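Local coordinates for CAG pathogenicity island protein 13 (Helicobacter pylori, PDB 2G3V) that is of unknown function but is encoded in the cag pathogenicity island, whose genes specify a type IV secretion system, at residues Asp140-Ile143 against Glu144-Thr148; Lys84-Lys87 against Val88-Leu92. One frame throughout, in Å; residues are numbered along the deposited sequence.

Contact 1. Residues Asp140-Ile143 against Glu144-Thr148; sequences DSQI and ELYGT
Q142 and Y146 meet one helical turn apart in a local i to i+4 contact within helix 136-149, on the side of it that packs against the rest of the chain. CG of Q142 lies 3.9 Å from CE2 of Y146. The two side chains run alongside each other and point the same way. Q142 reaches this place because CG stands anti to the backbone N (chi1 -165°) and the chain stays extended beyond it. The amide plane is turned 68° from the ring, so the aliphatic part of Q142, and not a stacked amide, does the touching. The backbone O of Q142 sits at the ring edge, 3.2 Å from CD2 of Y146. The same oxygen accepts the backbone N-H of Y146, N to O 2.9 Å. Three more i to i+4 bonds join E144 to D140, L145 to S141 and G147 to I143. Near the end of the helix, OG1 of T148 turns back and bonds to O of L145 at 2.7 Å. The backbone N of T148 reaches that oxygen from the same face of its plane, so two donors hold it. Y146 is anchored further by its OH, which bonds to O of I121, and by an edge-to-face contact with F125. Q142 also touches P124, F125 and M134 in the adjoining loops. The side chains of I143 and D140 touch helix 82-105.

Contact 2. Residues Lys84-Lys87 against Val88-Leu92; sequences KFKK and VYRLL
The guanidinium of R90 has K86 CG over one face, 3.2 Å above its plane and offset toward the rim. CD of K86 lies equally near NH2 of R90, at 3.2 Å. It is thus the aliphatic part of the lysine that crosses the arginine, while K86 NZ stays 5.3 Å from R90 NH2. The bend at chi3 of K86 (-59°) helps set the ammonium apart from this like charge. The Y89 ring carries V88 CG2 on one face, 4.0 Å above the plane, and the backbone N of K86 near its edge. F85 runs beside Y89, both pointing the same way, with CD1 of F85 4.2 Å from CE2 of Y89. The OH of Y89 bonds to O of F125. In the backbone, L91 N bonds to O of K87 at 3.3 Å. The bonds from V88 to K84 and from R90 to K86 are weak, and R90 N also makes a weak bond to O of K87. F85 packs on helix 59-69, and K86 and R90 touch H56 of helix 35-57. These i to i+4 pairs belong to an amphipathic alpha-helix in an all-helical fold: F85, V88 and Y89 are buried, K87 and R90 exposed, and K84 and K86 partly covered.

How the contacts relate
Contacts 1 and 2 lie on two different helices, 136-149 and 82-105, that pack against each other. The centres of the two contacts are about 10 Å apart, on the same side of the chain's centre. I143 is the main bridge. Its CG2 lies 3.2 Å from CG1 of V88 and 3.6 Å from CG of K84, and its CD1 lies 3.6 Å from CE1 of F85. At the margin, OD1 of D140 packs against CE of K84 at 3.3 Å. The hydroxyls of both tyrosines end on backbone oxygens of the same segment, between helices 82-105 and 128-133. Of contact 1, Y146 also packs on an apolar side chain of a bound peptide.

Contact 1. Residues Asp140-Ile143 against Glu144-Thr148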
loop_
_atom_site.group_PDB
_atom_site.type_symbol
_atom_site.label_atom_id
_atom_site.label_comp_id
_atom_site.label_asym_id
_atom_site.label_seq_id
_atom_site.Cartn_x
_atom_site.Cartn_y
_atom_site.Cartn_z
ATOM N N ASP A 140 16.272 5.098 -3.974
ATOM C CA ASP A 140 16.987 3.920 -4.422
ATOM C C ASP A 140 16.913 2.771 -3.452
ATOM O O ASP A 140 16.641 1.643 -3.846
ATOM C CB ASP A 140 18.451 4.262 -4.704
ATOM C CG ASP A 140 19.081 3.322 -5.715
ATOM O OD1 ASP A 140 18.435 3.046 -6.761
ATOM O OD2 ASP A 140 20.221 2.866 -5.473
ATOM N N SER A 141 17.156 3.038 -2.174
ATOM C CA SER A 141 17.113 1.956 -1.191
ATOM C C SER A 141 15.686 1.518 -0.889
ATOM O O SER A 141 15.443 0.348 -0.577
ATOM C CB SER A 141 17.838 2.351 0.099
ATOM O OG SER A 141 17.275 3.513 0.666
ATOM N N GLN A 142 14.743 2.451 -0.980
ATOM C CA GLN A 142 13.360 2.114 -0.730
ATOM C C GLN A 142 12.943 1.130 -1.804
ATOM O O GLN A 142 12.290 0.127 -1.520
ATOM C CB GLN A 142 12.483 3.370 -0.781
ATOM C CG GLN A 142 11.081 3.175 -0.189
ATOM C CD GLN A 142 10.259 4.448 -0.171
ATOM O OE1 GLN A 142 9.886 4.973 -1.222
ATOM N NE2 GLN A 142 9.968 4.955 1.028
ATOM N N ILE A 143 13.344 1.407 -3.041
ATOM C CA ILE A 143 13.009 0.543 -4.174
ATOM C C ILE A 143 13.669 -0.825 -3.982
ATOM O O ILE A 143 13.054 -1.859 -4.203
ATOM C CB ILE A 143 13.475 1.189 -5.504
ATOM C CG1 ILE A 143 12.657 2.455 -5.775
ATOM C CG2 ILE A 143 13.370 0.199 -6.645
ATOM C CD1 ILE A 143 13.055 3.189 -7.047
ATOM N N GLU A 144 14.925 -0.823 -3.560
ATOM C CA GLU A 144 15.650 -2.067 -3.328
ATOM C C GLU A 144 14.961 -2.879 -2.224
ATOM O O GLU A 144 14.681 -4.069 -2.387
ATOM C CB GLU A 144 17.091 -1.758 -2.916
ATOM C CG GLU A 144 18.076 -2.882 -3.238
ATOM C CD GLU A 144 18.131 -3.195 -4.736
ATOM O OE1 GLU A 144 18.487 -2.288 -5.531
ATOM O OE2 GLU A 144 17.812 -4.342 -5.124
ATOM N N LEU A 145 14.682 -2.215 -1.105
ATOM C CA LEU A 145 14.017 -2.846 0.029
ATOM C C LEU A 145 12.705 -3.493 -0.401
ATOM O O LEU A 145 12.482 -4.674 -0.156
ATOM C CB LEU A 145 13.756 -1.804 1.127
ATOM C CG LEU A 145 13.275 -2.332 2.486
ATOM C CD1 LEU A 145 14.390 -3.115 3.183
ATOM C CD2 LEU A 145 12.844 -1.176 3.339
ATOM N N TYR A 146 11.843 -2.715 -1.049
ATOM C CA TYR A 146 10.551 -3.233 -1.497
ATOM C C TYR A 146 10.735 -4.446 -2.392
ATOM O O TYR A 146 10.040 -5.457 -2.250
ATOM C CB TYR A 146 9.764 -2.151 -2.260
ATOM C CG TYR A 146 8.819 -1.340 -1.391
ATOM C CD1 TYR A 146 7.437 -1.507 -1.483
ATOM C CD2 TYR A 146 9.314 -0.428 -0.453
ATOM C CE1 TYR A 146 6.561 -0.783 -0.657
ATOM C CE2 TYR A 146 8.461 0.293 0.374
ATOM C CZ TYR A 146 7.086 0.115 0.269
ATOM O OH TYR A 146 6.253 0.837 1.085
ATOM N N GLY A 147 11.675 -4.330 -3.320
ATOM C CA GLY A 147 11.925 -5.415 -4.239
ATOM C C GLY A 147 12.322 -6.696 -3.541
ATOM O O GLY A 147 12.070 -7.784 -4.052
ATOM N N THR A 148 12.939 -6.583 -2.371
ATOM C CA THR A 148 13.379 -7.778 -1.652
ATOM C C THR A 148 12.380 -8.362 -0.654
ATOM O O THR A 148 12.243 -9.583 -0.546
ATOM C CB THR A 148 14.717 -7.525 -0.944
ATOM O OG1 THR A 148 14.627 -6.342 -0.141
ATOM C CG2 THR A 148 15.811 -7.353 -1.975
#

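Contact 2. Residues Lys84-Lys87 against Val88-Leu92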
loop_
_atom_site.group_PDB
_atom_site.type_symbol
_atom_site.label_atom_id
_atom_site.label_comp_id
_atom_site.label_asym_id
_atom_site.label_seq_id
_atom_site.Cartn_x
_atom_site.Cartn_y
_atom_site.Cartn_z
ATOM N N LYS A 84 14.300 0.570 -13.019
ATOM C CA LYS A 84 14.143 0.122 -11.641
ATOM C C LYS A 84 12.773 0.540 -11.097
ATOM O O LYS A 84 12.168 -0.153 -10.273
ATOM C CB LYS A 84 15.260 0.709 -10.763
ATOM C CG LYS A 84 15.521 -0.075 -9.479
ATOM C CD LYS A 84 16.502 0.624 -8.561
ATOM C CE LYS A 84 17.860 0.852 -9.214
ATOM N NZ LYS A 84 18.563 -0.417 -9.505
ATOM N N PHE A 85 12.288 1.686 -11.557
ATOM C CA PHE A 85 10.990 2.177 -11.117
ATOM C C PHE A 85 9.906 1.256 -11.629
ATOM O O PHE A 85 8.997 0.884 -10.891
ATOM C CB PHE A 85 10.750 3.596 -11.633
ATOM C CG PHE A 85 11.317 4.647 -10.750
ATOM C CD1 PHE A 85 10.764 4.882 -9.491
ATOM C CD2 PHE A 85 12.409 5.395 -11.152
ATOM C CE1 PHE A 85 11.294 5.857 -8.645
ATOM C CE2 PHE A 85 12.942 6.366 -10.320
ATOM C CZ PHE A 85 12.383 6.600 -9.059
ATOM N N LYS A 86 10.026 0.880 -12.895
ATOM C CA LYS A 86 9.050 0.007 -13.519
ATOM C C LYS A 86 8.941 -1.302 -12.741
ATOM O O LYS A 86 7.857 -1.880 -12.627
ATOM C CB LYS A 86 9.463 -0.253 -14.965
ATOM C CG LYS A 86 8.313 -0.590 -15.910
ATOM C CD LYS A 86 8.724 -0.367 -17.366
ATOM C CE LYS A 86 9.137 1.091 -17.579
ATOM N NZ LYS A 86 9.541 1.431 -18.980
ATOM N N LYS A 87 10.064 -1.749 -12.185
ATOM C CA LYS A 87 10.111 -2.991 -11.424
ATOM C C LYS A 87 9.205 -2.987 -10.201
ATOM O O LYS A 87 8.349 -3.864 -10.064
ATOM C CB LYS A 87 11.545 -3.290 -10.967
ATOM C CG LYS A 87 11.698 -4.646 -10.277
ATOM C CD LYS A 87 13.130 -4.924 -9.842
ATOM C CE LYS A 87 13.219 -6.279 -9.131
ATOM N NZ LYS A 87 14.614 -6.668 -8.748
ATOM N N VAL A 88 9.400 -2.018 -9.306
ATOM C CA VAL A 88 8.590 -1.942 -8.096
ATOM C C VAL A 88 7.120 -1.819 -8.435
ATOM O O VAL A 88 6.281 -2.426 -7.794
ATOM C CB VAL A 88 8.991 -0.743 -7.192
ATOM C CG1 VAL A 88 10.377 -0.970 -6.621
ATOM C CG2 VAL A 88 8.937 0.557 -7.967
ATOM N N TYR A 89 6.814 -1.049 -9.468
ATOM C CA TYR A 89 5.431 -0.837 -9.853
ATOM C C TYR A 89 4.751 -2.107 -10.346
ATOM O O TYR A 89 3.537 -2.266 -10.217
ATOM C CB TYR A 89 5.358 0.292 -10.880
ATOM C CG TYR A 89 5.550 1.647 -10.234
ATOM C CD1 TYR A 89 4.659 2.097 -9.258
ATOM C CD2 TYR A 89 6.621 2.475 -10.584
ATOM C CE1 TYR A 89 4.816 3.328 -8.650
ATOM C CE2 TYR A 89 6.795 3.718 -9.971
ATOM C CZ TYR A 89 5.884 4.136 -9.008
ATOM O OH TYR A 89 6.027 5.369 -8.421
ATOM N N ARG A 90 5.533 -3.028 -10.894
ATOM C CA ARG A 90 4.965 -4.284 -11.360
ATOM C C ARG A 90 4.563 -5.045 -10.109
ATOM O O ARG A 90 3.498 -5.653 -10.046
ATOM C CB ARG A 90 5.998 -5.087 -12.146
ATOM C CG ARG A 90 6.491 -4.362 -13.383
ATOM C CD ARG A 90 7.023 -5.320 -14.432
ATOM N NE ARG A 90 7.316 -4.647 -15.702
ATOM C CZ ARG A 90 8.495 -4.112 -16.003
ATOM N NH1 ARG A 90 9.491 -4.173 -15.125
ATOM N NH2 ARG A 90 8.678 -3.521 -17.178
ATOM N N LEU A 91 5.429 -4.963 -9.104
ATOM C CA LEU A 91 5.241 -5.636 -7.829
ATOM C C LEU A 91 4.207 -4.905 -6.960
ATOM O O LEU A 91 3.563 -5.515 -6.109
ATOM C CB LEU A 91 6.597 -5.729 -7.110
ATOM C CG LEU A 91 6.793 -6.762 -5.994
ATOM C CD1 LEU A 91 6.745 -8.174 -6.587
ATOM C CD2 LEU A 91 8.127 -6.522 -5.311
ATOM N N LEU A 92 4.062 -3.600 -7.171
ATOM C CA LEU A 92 3.090 -2.789 -6.433
ATOM C C LEU A 92 1.693 -3.080 -6.969
ATOM O O LEU A 92 0.739 -3.165 -6.197
ATOM C CB LEU A 92 3.390 -1.290 -6.591
ATOM C CG LEU A 92 4.150 -0.558 -5.479
ATOM C CD1 LEU A 92 5.266 -1.431 -4.927
ATOM C CD2 LEU A 92 4.720 0.722 -6.023
#